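Local atomic coordinates of VESB protease (Vibrio cholerae, PDB entry 4LK4), a protein that is a secreted serine protease of the trypsin-like S1 family that probably cleaves peptide bonds as an endopeptidase. Residues S265-T271 / E309-V315; P289-S293 / V315-A319. The protein carries 1 engineered substitution. All blocks are in the same frame, centred on the assembly; numbering follows the deposited sequence.

Overall arrangement
The chain first builds the trypsin-like fold, then turns to the Ig-like region that holds both contacts. Segment 265-271 comes first, on strand 262-272; 289-293 follows, leading into strand 292-297; and 309-319, along strand 310-319, meets both. Contact 1 closes a loop of 37 residues and contact 2 one of 21. Because their segments alternate along the chain, the two contacts cross. They share Val315, and their centres are about 16 Å apart. Strand 310-319 thus has 262-272 along one edge and 292-297 along the other: contact 1 takes the first half of the former pairing, contact 2 the start of 292-297 against the later half of 310-319.

Contact 1 (S265-T271 / E309-V315); sequences SQSFTYT and ESCSVEV
Phe268 and Val313 face each other in a hydrogen-bonded pair of a regular antiparallel ladder, the strand segments running at 158° to one another. Phe268 N reaches Val313 O at 2.8 Å, and the return bond from Val313 N ends on Phe268 O. The same double bonding joins Gln266 to Val315 and Tyr270 to Cys311, making six backbone bonds in all. Between these rungs, CA-H...O contacts such as that from Ser312 to Phe268 O close the ladder further.

One face of the ladder is polar. Thr269 OG1 and Ser312 OG share a hydrogen bond of 3.0 Å in which either could be the donor; each is anti to its own carbonyl carbon (chi1 -59° and -56°), a matching turn that brings the hydroxyls together over the non-hydrogen-bonded pair. Thr271 OG1 and Ser310 OG form a second such hydrogen bond at 2.9 Å, again with the donor open. At the other end, the extended Glu314 side chain brings OE2 within 3.2 Å of Ser265 OG, a weak hydrogen bond.

The other face is mostly apolar. Val315 crosses Phe268 at about a right angle, its CG2 resting 3.8 Å from CE1 of the ring. Tyr270 CB lies 4.3 Å from the sulfur SG of Cys311, while Tyr270 CE1 approaches Val313 CB at 4.4 Å. On the same face Gln266 folds back along its own strand, NE2 donating to Ser267 O on an in-plane lone pair.

Cys311 is fixed by its disulfide with Cys299, and Tyr270 OH is hydrogen-bonded to Ser344 OG. Across the core of this Ig-like domain, Phe329 on strand 324-335 meets the Phe268 ring edge to face, and strand 338-349 adds Ile346 against Val315. Strand 248-258 flanks 262-272 in the sheet, and strand 292-297 flanks 310-319.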
loop_
_atom_site.group_PDB
_atom_site.type_symbol
_atom_site.label_atom_id
_atom_site.label_comp_id
_atom_site.label_asym_id
_atom_site.label_seq_id
_atom_site.Cartn_x
_atom_site.Cartn_y
_atom_site.Cartn_z
ATOM N N SER A 265 -11.545 18.636 -16.101
ATOM C CA SER A 265 -10.989 17.593 -16.937
ATOM C C SER A 265 -9.687 17.072 -16.311
ATOM O O SER A 265 -9.006 17.787 -15.575
ATOM C CB SER A 265 -10.736 18.176 -18.338
ATOM O OG SER A 265 -10.114 17.233 -19.193
ATOM N N GLN A 266 -9.334 15.831 -16.621
ATOM C CA GLN A 266 -8.116 15.231 -16.061
ATOM C C GLN A 266 -7.694 14.001 -16.846
ATOM O O GLN A 266 -8.460 13.104 -17.031
ATOM C CB GLN A 266 -8.345 14.852 -14.597
ATOM C CG GLN A 266 -7.147 14.212 -13.924
ATOM C CD GLN A 266 -5.988 15.175 -13.823
ATOM O OE1 GLN A 266 -6.157 16.309 -13.383
ATOM N NE2 GLN A 266 -4.812 14.744 -14.255
ATOM N N SER A 267 -6.461 13.977 -17.306
ATOM C CA SER A 267 -5.915 12.823 -17.994
ATOM C C SER A 267 -5.384 11.718 -17.018
ATOM O O SER A 267 -4.923 12.018 -15.914
ATOM C CB SER A 267 -4.794 13.311 -18.915
ATOM O OG SER A 267 -4.260 12.242 -19.668
ATOM N N PHE A 268 -5.473 10.456 -17.442
ATOM C CA PHE A 268 -4.965 9.305 -16.682
ATOM C C PHE A 268 -4.157 8.407 -17.614
ATOM O O PHE A 268 -4.627 8.079 -18.694
ATOM C CB PHE A 268 -6.109 8.470 -16.126
ATOM C CG PHE A 268 -6.837 9.103 -14.996
ATOM C CD1 PHE A 268 -7.777 10.051 -15.225
ATOM C CD2 PHE A 268 -6.587 8.722 -13.700
ATOM C CE1 PHE A 268 -8.475 10.625 -14.186
ATOM C CE2 PHE A 268 -7.277 9.295 -12.651
ATOM C CZ PHE A 268 -8.240 10.239 -12.905
ATOM N N THR A 269 -2.966 7.985 -17.203
ATOM C CA THR A 269 -2.127 7.176 -18.081
ATOM C C THR A 269 -1.929 5.763 -17.563
ATOM O O THR A 269 -1.746 5.542 -16.360
ATOM C CB THR A 269 -0.788 7.858 -18.348
ATOM O OG1 THR A 269 -1.051 9.130 -18.945
ATOM C CG2 THR A 269 0.079 7.040 -19.292
ATOM N N TYR A 270 -1.990 4.824 -18.508
ATOM C CA TYR A 270 -1.956 3.374 -18.289
ATOM C C TYR A 270 -0.805 2.824 -19.128
ATOM O O TYR A 270 -0.728 3.092 -20.332
ATOM C CB TYR A 270 -3.305 2.751 -18.698
ATOM C CG TYR A 270 -4.431 3.369 -17.906
ATOM C CD1 TYR A 270 -5.059 4.536 -18.345
ATOM C CD2 TYR A 270 -4.807 2.843 -16.678
ATOM C CE1 TYR A 270 -6.047 5.149 -17.589
ATOM C CE2 TYR A 270 -5.800 3.441 -15.923
ATOM C CZ TYR A 270 -6.409 4.602 -16.376
ATOM O OH TYR A 270 -7.375 5.217 -15.609
ATOM N N THR A 271 0.094 2.082 -18.491
ATOM C CA THR A 271 1.321 1.617 -19.122
ATOM C C THR A 271 1.576 0.138 -18.831
ATOM O O THR A 271 1.536 -0.292 -17.670
ATOM C CB THR A 271 2.507 2.408 -18.577
ATOM O OG1 THR A 271 2.199 3.801 -18.623
ATOM C CG2 THR A 271 3.755 2.132 -19.385
ATOM N N GLU A 309 4.508 0.476 -23.694
ATOM C CA GLU A 309 3.540 1.342 -24.347
ATOM C C GLU A 309 2.467 1.867 -23.373
ATOM O O GLU A 309 2.016 1.172 -22.469
ATOM C CB GLU A 309 2.904 0.648 -25.557
ATOM C CG GLU A 309 3.666 0.815 -26.867
ATOM C CD GLU A 309 2.792 0.553 -28.100
ATOM O OE1 GLU A 309 2.845 1.354 -29.063
ATOM O OE2 GLU A 309 2.038 -0.445 -28.108
ATOM N N SER A 310 2.084 3.122 -23.598
ATOM C CA SER A 310 1.134 3.853 -22.774
ATOM C C SER A 310 -0.068 4.250 -23.601
ATOM O O SER A 310 0.037 4.475 -24.799
ATOM C CB SER A 310 1.770 5.151 -22.279
ATOM O OG SER A 310 2.670 4.912 -21.228
ATOM N N CYS A 311 -1.206 4.358 -22.940
ATOM C CA CYS A 311 -2.360 5.009 -23.515
ATOM C C CYS A 311 -2.985 5.807 -22.413
ATOM O O CYS A 311 -2.827 5.488 -21.241
ATOM C CB CYS A 311 -3.370 4.011 -24.098
ATOM S SG CYS A 311 -4.022 2.789 -22.938
ATOM N N SER A 312 -3.684 6.857 -22.796
ATOM C CA SER A 312 -4.238 7.780 -21.845
ATOM C C SER A 312 -5.702 7.955 -22.111
ATOM O O SER A 312 -6.180 7.758 -23.232
ATOM C CB SER A 312 -3.523 9.126 -21.934
ATOM O OG SER A 312 -2.126 8.958 -21.744
ATOM N N VAL A 313 -6.402 8.340 -21.064
ATOM C CA VAL A 313 -7.807 8.600 -21.112
ATOM C C VAL A 313 -8.003 9.941 -20.447
ATOM O O VAL A 313 -7.347 10.239 -19.447
ATOM C CB VAL A 313 -8.532 7.516 -20.313
ATOM C CG1 VAL A 313 -9.940 7.952 -19.964
ATOM C CG2 VAL A 313 -8.554 6.216 -21.101
ATOM N N GLU A 314 -8.898 10.752 -20.990
ATOM C CA GLU A 314 -9.131 12.098 -20.455
ATOM C C GLU A 314 -10.598 12.219 -20.057
ATOM O O GLU A 314 -11.488 12.142 -20.900
ATOM C CB GLU A 314 -8.722 13.147 -21.475
ATOM C CG GLU A 314 -8.403 14.523 -20.904
ATOM C CD GLU A 314 -8.394 15.637 -21.973
ATOM O OE1 GLU A 314 -8.749 15.406 -23.175
ATOM O OE2 GLU A 314 -8.041 16.771 -21.600
ATOM N N VAL A 315 -10.847 12.355 -18.759
ATOM C CA VAL A 315 -12.204 12.316 -18.243
ATOM C C VAL A 315 -12.600 13.640 -17.678
ATOM O O VAL A 315 -11.757 14.453 -17.349
ATOM C CB VAL A 315 -12.392 11.241 -17.158
ATOM C CG1 VAL A 315 -11.905 9.903 -17.680
ATOM C CG2 VAL A 315 -11.693 11.606 -15.861
#

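Contact 2 (P289-S293 / V315-A319); sequences PADFS and VAVDA
Ser293 and Ala316 form the hydrogen-bonded pair that starts this short antiparallel ladder. Ala316 N donates to Ser293 O at 2.9 Å, and Ser293 N returns a longer bond of 3.1 Å to Ala316 O. One pair further on, Phe292 and Val317 are non-hydrogen-bonded neighbours. Beyond them Asp318 N reaches Asp291 O at 3.0 Å in a nearly straight bond (166°), and Val317 CA adds a CA-H...O contact to that same carbonyl oxygen.

Side chains gather on the face with Phe292. Its CG stands anti to the backbone N (chi1 178°), which carries the ring along the partner strand to Val315. There Phe292 CZ touches Val315 CG1 at 3.8 Å, the two side chains crossing obliquely. Val317 lies farther from the ring, its CG2 4.5 Å from Phe292 CD2. On the reverse face Ser293 OG sits 3.8 Å from Ala316 CB.

A beta turn with helical backbone angles at Ala290 and Asp291 sets the approach: Phe292 N bonds back to Pro289 O at 3.2 Å, closing the loop just before the strand begins and leaving the carbonyl of Asp291 turned to Asp318. Asp291 OD2 has a long, weak ion pair with Arg323 NH2.

Within the Ig-like domain, strand 292-297 is an outermost strand of the sheet within this chain. Strand 310-319 has strand 262-272 along its opposite edge, with backbone hydrogen bonds between Val317 and Val264 and between Ala319 and Gly262. Val317 also packs on Tyr325 of strand 324-335 and on Ile346 and Leu348 of strand 338-349.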
loop_
_atom_site.group_PDB
_atom_site.type_symbol
_atom_site.label_atom_id
_atom_site.label_comp_id
_atom_site.label_asym_id
_atom_site.label_seq_id
_atom_site.Cartn_x
_atom_site.Cartn_y
_atom_site.Cartn_z
ATOM N N PRO A 289 -22.604 8.119 -13.709
ATOM C CA PRO A 289 -23.717 9.019 -14.081
ATOM C C PRO A 289 -23.422 9.995 -15.229
ATOM O O PRO A 289 -22.342 9.953 -15.852
ATOM C CB PRO A 289 -24.026 9.801 -12.789
ATOM C CG PRO A 289 -23.109 9.302 -11.738
ATOM C CD PRO A 289 -22.112 8.358 -12.339
ATOM N N ALA A 290 -24.400 10.864 -15.472
ATOM C CA ALA A 290 -24.337 11.888 -16.511
ATOM C C ALA A 290 -23.323 12.985 -16.216
ATOM O O ALA A 290 -22.771 13.566 -17.136
ATOM C CB ALA A 290 -25.706 12.501 -16.706
ATOM N N ASP A 291 -23.094 13.274 -14.938
ATOM C CA ASP A 291 -22.010 14.170 -14.529
ATOM C C ASP A 291 -20.667 13.773 -15.141
ATOM O O ASP A 291 -19.838 14.622 -15.464
ATOM C CB ASP A 291 -21.813 14.112 -13.012
ATOM C CG ASP A 291 -23.005 14.611 -12.235
ATOM O OD1 ASP A 291 -23.710 15.509 -12.724
ATOM O OD2 ASP A 291 -23.215 14.107 -11.111
ATOM N N PHE A 292 -20.431 12.471 -15.242
ATOM C CA PHE A 292 -19.146 11.966 -15.681
ATOM C C PHE A 292 -19.174 11.787 -17.183
ATOM O O PHE A 292 -20.198 11.474 -17.743
ATOM C CB PHE A 292 -18.852 10.651 -14.974
ATOM C CG PHE A 292 -17.570 10.017 -15.387
ATOM C CD1 PHE A 292 -17.526 9.175 -16.487
ATOM C CD2 PHE A 292 -16.407 10.248 -14.669
ATOM C CE1 PHE A 292 -16.339 8.583 -16.876
ATOM C CE2 PHE A 292 -15.216 9.654 -15.046
ATOM C CZ PHE A 292 -15.185 8.822 -16.154
ATOM N N SER A 293 -18.045 12.026 -17.827
ATOM C CA SER A 293 -17.940 11.898 -19.268
ATOM C C SER A 293 -16.486 11.618 -19.648
ATOM O O SER A 293 -15.571 11.948 -18.898
ATOM C CB SER A 293 -18.490 13.158 -19.970
ATOM O OG SER A 293 -18.006 14.382 -19.403
ATOM N N VAL A 315 -10.847 12.355 -18.759
ATOM C CA VAL A 315 -12.204 12.316 -18.243
ATOM C C VAL A 315 -12.600 13.640 -17.678
ATOM O O VAL A 315 -11.757 14.453 -17.349
ATOM C CB VAL A 315 -12.392 11.241 -17.158
ATOM C CG1 VAL A 315 -11.905 9.903 -17.680
ATOM C CG2 VAL A 315 -11.693 11.606 -15.861
ATOM N N ALA A 316 -13.903 13.833 -17.561
ATOM C CA ALA A 316 -14.433 15.076 -17.062
ATOM C C ALA A 316 -15.610 14.888 -16.121
ATOM O O ALA A 316 -16.286 13.865 -16.134
ATOM C CB ALA A 316 -14.822 15.985 -18.222
ATOM N N VAL A 317 -15.829 15.906 -15.299
ATOM C CA VAL A 317 -16.956 15.969 -14.395
ATOM C C VAL A 317 -17.551 17.355 -14.509
ATOM O O VAL A 317 -16.855 18.351 -14.319
ATOM C CB VAL A 317 -16.542 15.724 -12.931
ATOM C CG1 VAL A 317 -17.708 16.014 -11.992
ATOM C CG2 VAL A 317 -16.057 14.299 -12.756
ATOM N N ASP A 318 -18.839 17.402 -14.820
ATOM C CA ASP A 318 -19.594 18.642 -14.890
ATOM C C ASP A 318 -20.221 18.804 -13.516
ATOM O O ASP A 318 -21.298 18.276 -13.242
ATOM C CB ASP A 318 -20.657 18.558 -16.000
ATOM C CG ASP A 318 -21.344 19.893 -16.278
ATOM O OD1 ASP A 318 -20.770 20.954 -15.936
ATOM O OD2 ASP A 318 -22.449 19.884 -16.866
ATOM N N ALA A 319 -19.504 19.488 -12.635
ATOM C CA ALA A 319 -19.978 19.721 -11.281
ATOM C C ALA A 319 -20.885 20.933 -11.279
ATOM O O ALA A 319 -20.418 22.073 -11.404
ATOM C CB ALA A 319 -18.812 19.942 -10.340
#